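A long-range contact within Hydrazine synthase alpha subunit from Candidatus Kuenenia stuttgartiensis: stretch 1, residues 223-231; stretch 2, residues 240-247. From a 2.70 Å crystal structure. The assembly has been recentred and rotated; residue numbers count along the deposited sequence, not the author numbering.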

# COMPACT_ATOMS: atom_id res chain seq x y z
N TYR D 223 -13.86 -23.06 -11.23
CA TYR D 223 -12.71 -23.24 -12.12
C TYR D 223 -11.46 -22.39 -11.85
O TYR D 223 -10.54 -22.38 -12.67
N ASN D 224 -11.43 -21.67 -10.72
CA ASN D 224 -10.30 -20.81 -10.36
C ASN D 224 -8.93 -21.49 -10.47
O ASN D 224 -8.77 -22.64 -10.06
N LEU D 225 -7.97 -20.78 -11.05
CA LEU D 225 -6.62 -21.30 -11.25
C LEU D 225 -5.82 -21.36 -9.95
O LEU D 225 -4.78 -22.02 -9.88
N SER D 226 -6.31 -20.67 -8.92
CA SER D 226 -5.75 -20.81 -7.59
C SER D 226 -6.78 -21.48 -6.69
O SER D 226 -7.89 -21.78 -7.12
N SER D 227 -6.42 -21.70 -5.43
CA SER D 227 -7.21 -22.55 -4.55
C SER D 227 -8.50 -21.90 -4.04
O SER D 227 -8.47 -20.80 -3.48
N ASN D 228 -9.61 -22.59 -4.24
CA ASN D 228 -10.87 -22.28 -3.56
C ASN D 228 -11.09 -23.30 -2.46
O ASN D 228 -10.98 -24.50 -2.70
N PHE D 229 -11.41 -22.84 -1.26
CA PHE D 229 -11.46 -23.75 -0.12
C PHE D 229 -12.40 -23.31 1.00
O PHE D 229 -12.99 -22.23 0.95
N ASP D 230 -12.50 -24.15 2.02
CA ASP D 230 -13.35 -23.93 3.19
C ASP D 230 -14.78 -23.51 2.85
O ASP D 230 -15.19 -22.40 3.17
N PRO D 231 -15.54 -24.40 2.20
CA PRO D 231 -16.94 -24.09 1.86
C PRO D 231 -17.86 -24.17 3.07
O PRO D 231 -17.65 -25.00 3.95
N LEU D 240 -20.62 -20.32 1.00
CA LEU D 240 -19.64 -19.33 1.44
C LEU D 240 -18.26 -19.96 1.54
O LEU D 240 -18.09 -21.00 2.16
N PHE D 241 -17.26 -19.32 0.93
CA PHE D 241 -15.91 -19.88 0.93
C PHE D 241 -14.81 -18.84 0.71
O PHE D 241 -15.08 -17.66 0.52
N SER D 242 -13.57 -19.32 0.74
CA SER D 242 -12.40 -18.48 0.54
C SER D 242 -11.83 -18.69 -0.86
O SER D 242 -11.74 -19.82 -1.33
N SER D 243 -11.43 -17.60 -1.50
CA SER D 243 -10.90 -17.66 -2.85
C SER D 243 -9.57 -16.92 -2.95
O SER D 243 -9.45 -15.79 -2.48
N VAL D 244 -8.59 -17.56 -3.56
CA VAL D 244 -7.30 -16.91 -3.75
C VAL D 244 -7.28 -16.23 -5.11
O VAL D 244 -7.26 -16.90 -6.14
N GLN D 245 -7.27 -14.90 -5.12
CA GLN D 245 -7.14 -14.20 -6.38
C GLN D 245 -5.70 -13.72 -6.50
O GLN D 245 -5.30 -12.70 -5.92
N ALA D 246 -4.93 -14.49 -7.26
CA ALA D 246 -3.52 -14.22 -7.52
C ALA D 246 -3.21 -13.73 -8.94
O ALA D 246 -2.04 -13.51 -9.25
N ASN D 247 -4.22 -13.57 -9.79
CA ASN D 247 -3.99 -13.49 -11.24
C ASN D 247 -2.98 -12.42 -11.63
O ASN D 247 -3.18 -11.24 -11.35

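Where two antiparallel strands pair, the backbone sets the register and the side chains sort themselves onto the two faces of the sheet; this contact in hydrazine synthase is a compact example. Phe229 and Ser242 form a hydrogen-bonded pair, with Phe229 N to Ser242 O and Ser242 N to Phe229 O both 3.0 Å, and their side chains share one face. With chi1 in the p rotamer (58°), the Phe229 ring comes nearer the partner strand at its end than its CB direction alone suggests. Ser242, an m rotamer, lies beneath it: Ser242 CB sits 3.8 Å from the centroid of the Phe229 ring, over one face, while its hydroxyl is satisfied elsewhere in the structure. Val244, the most extensively covered residue, points toward stretch 1 in the t rotamer. Its CG2 meets the edge of the same ring, 3.9 Å from Phe229 CE1, and its CB lies 3.8 Å from Ser226 CB.

On the face that carries Asn228 and Ser243, polar contacts dominate beside the Phe241 ring. Asn228, also an m rotamer, receives a hydrogen bond at OD1 from Ser243 OG (2.8 Å), and the same OD1 accepts one from Asn224 ND2 (3.3 Å). Asn224 ND2 also donates to Val244 O (3.2 Å), so a loop side chain fastens itself to the strand backbone. Nearby, Phe241 CE2 approaches Asn228 CG at 3.7 Å.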

# COMPACT_ATOMS: atom_id res chain seq x y z
CB TYR D 223 -13.20 -23.09 -13.55
CG TYR D 223 -14.12 -24.24 -13.87
CD1 TYR D 223 -15.49 -24.13 -13.70
CD2 TYR D 223 -13.61 -25.47 -14.24
CE1 TYR D 223 -16.33 -25.20 -13.94
CE2 TYR D 223 -14.43 -26.55 -14.49
CZ TYR D 223 -15.80 -26.40 -14.34
OH TYR D 223 -16.62 -27.48 -14.59
CB ASN D 224 -10.48 -20.30 -8.92
CG ASN D 224 -9.50 -19.19 -8.55
OD1 ASN D 224 -8.58 -18.87 -9.31
ND2 ASN D 224 -9.69 -18.61 -7.37
CB LEU D 225 -5.86 -20.46 -12.28
CG LEU D 225 -6.15 -20.81 -13.75
CD1 LEU D 225 -5.33 -19.93 -14.68
CD2 LEU D 225 -5.85 -22.28 -14.00
CB SER D 226 -5.32 -19.46 -7.02
OG SER D 226 -4.11 -19.02 -7.61
CB SER D 227 -6.36 -22.99 -3.36
OG SER D 227 -5.29 -23.82 -3.78
CB ASN D 228 -12.04 -22.27 -4.54
CG ASN D 228 -12.06 -21.04 -5.43
OD1 ASN D 228 -11.54 -19.99 -5.06
ND2 ASN D 228 -12.66 -21.17 -6.60
CB PHE D 229 -10.06 -23.95 0.44
CG PHE D 229 -9.39 -22.67 0.88
CD1 PHE D 229 -8.70 -21.89 -0.03
CD2 PHE D 229 -9.44 -22.27 2.20
CE1 PHE D 229 -8.08 -20.71 0.37
CE2 PHE D 229 -8.82 -21.10 2.61
CZ PHE D 229 -8.14 -20.32 1.69
CB ASP D 230 -12.71 -22.88 4.10
CG ASP D 230 -11.43 -23.38 4.74
OD1 ASP D 230 -10.92 -24.44 4.32
OD2 ASP D 230 -10.93 -22.72 5.67
CB PRO D 231 -17.29 -25.15 0.82
CG PRO D 231 -16.45 -26.32 1.20
CD PRO D 231 -15.16 -25.75 1.73
CB LEU D 240 -20.05 -18.75 2.80
CG LEU D 240 -19.10 -17.75 3.46
CD1 LEU D 240 -19.28 -16.36 2.88
CD2 LEU D 240 -19.30 -17.74 4.97
CB PHE D 241 -15.80 -20.98 -0.13
CG PHE D 241 -16.01 -20.50 -1.54
CD1 PHE D 241 -17.29 -20.31 -2.04
CD2 PHE D 241 -14.93 -20.26 -2.37
CE1 PHE D 241 -17.48 -19.88 -3.33
CE2 PHE D 241 -15.12 -19.82 -3.67
CZ PHE D 241 -16.39 -19.63 -4.15
CB SER D 242 -11.34 -18.76 1.60
OG SER D 242 -11.84 -18.55 2.90
CB SER D 243 -11.90 -17.08 -3.85
OG SER D 243 -11.44 -17.22 -5.18
CB VAL D 244 -6.14 -17.92 -3.66
CG1 VAL D 244 -4.81 -17.23 -3.96
CG2 VAL D 244 -6.11 -18.58 -2.30
CB GLN D 245 -8.12 -13.03 -6.44
CG GLN D 245 -9.57 -13.42 -6.17
CD GLN D 245 -10.19 -14.21 -7.32
OE1 GLN D 245 -9.98 -13.89 -8.49
NE2 GLN D 245 -10.96 -15.24 -6.98
CB ALA D 246 -2.70 -15.47 -7.22
CB ASN D 247 -5.31 -13.24 -11.97
CG ASN D 247 -5.15 -13.23 -13.49
OD1 ASN D 247 -4.14 -13.69 -14.03
ND2 ASN D 247 -6.15 -12.71 -14.19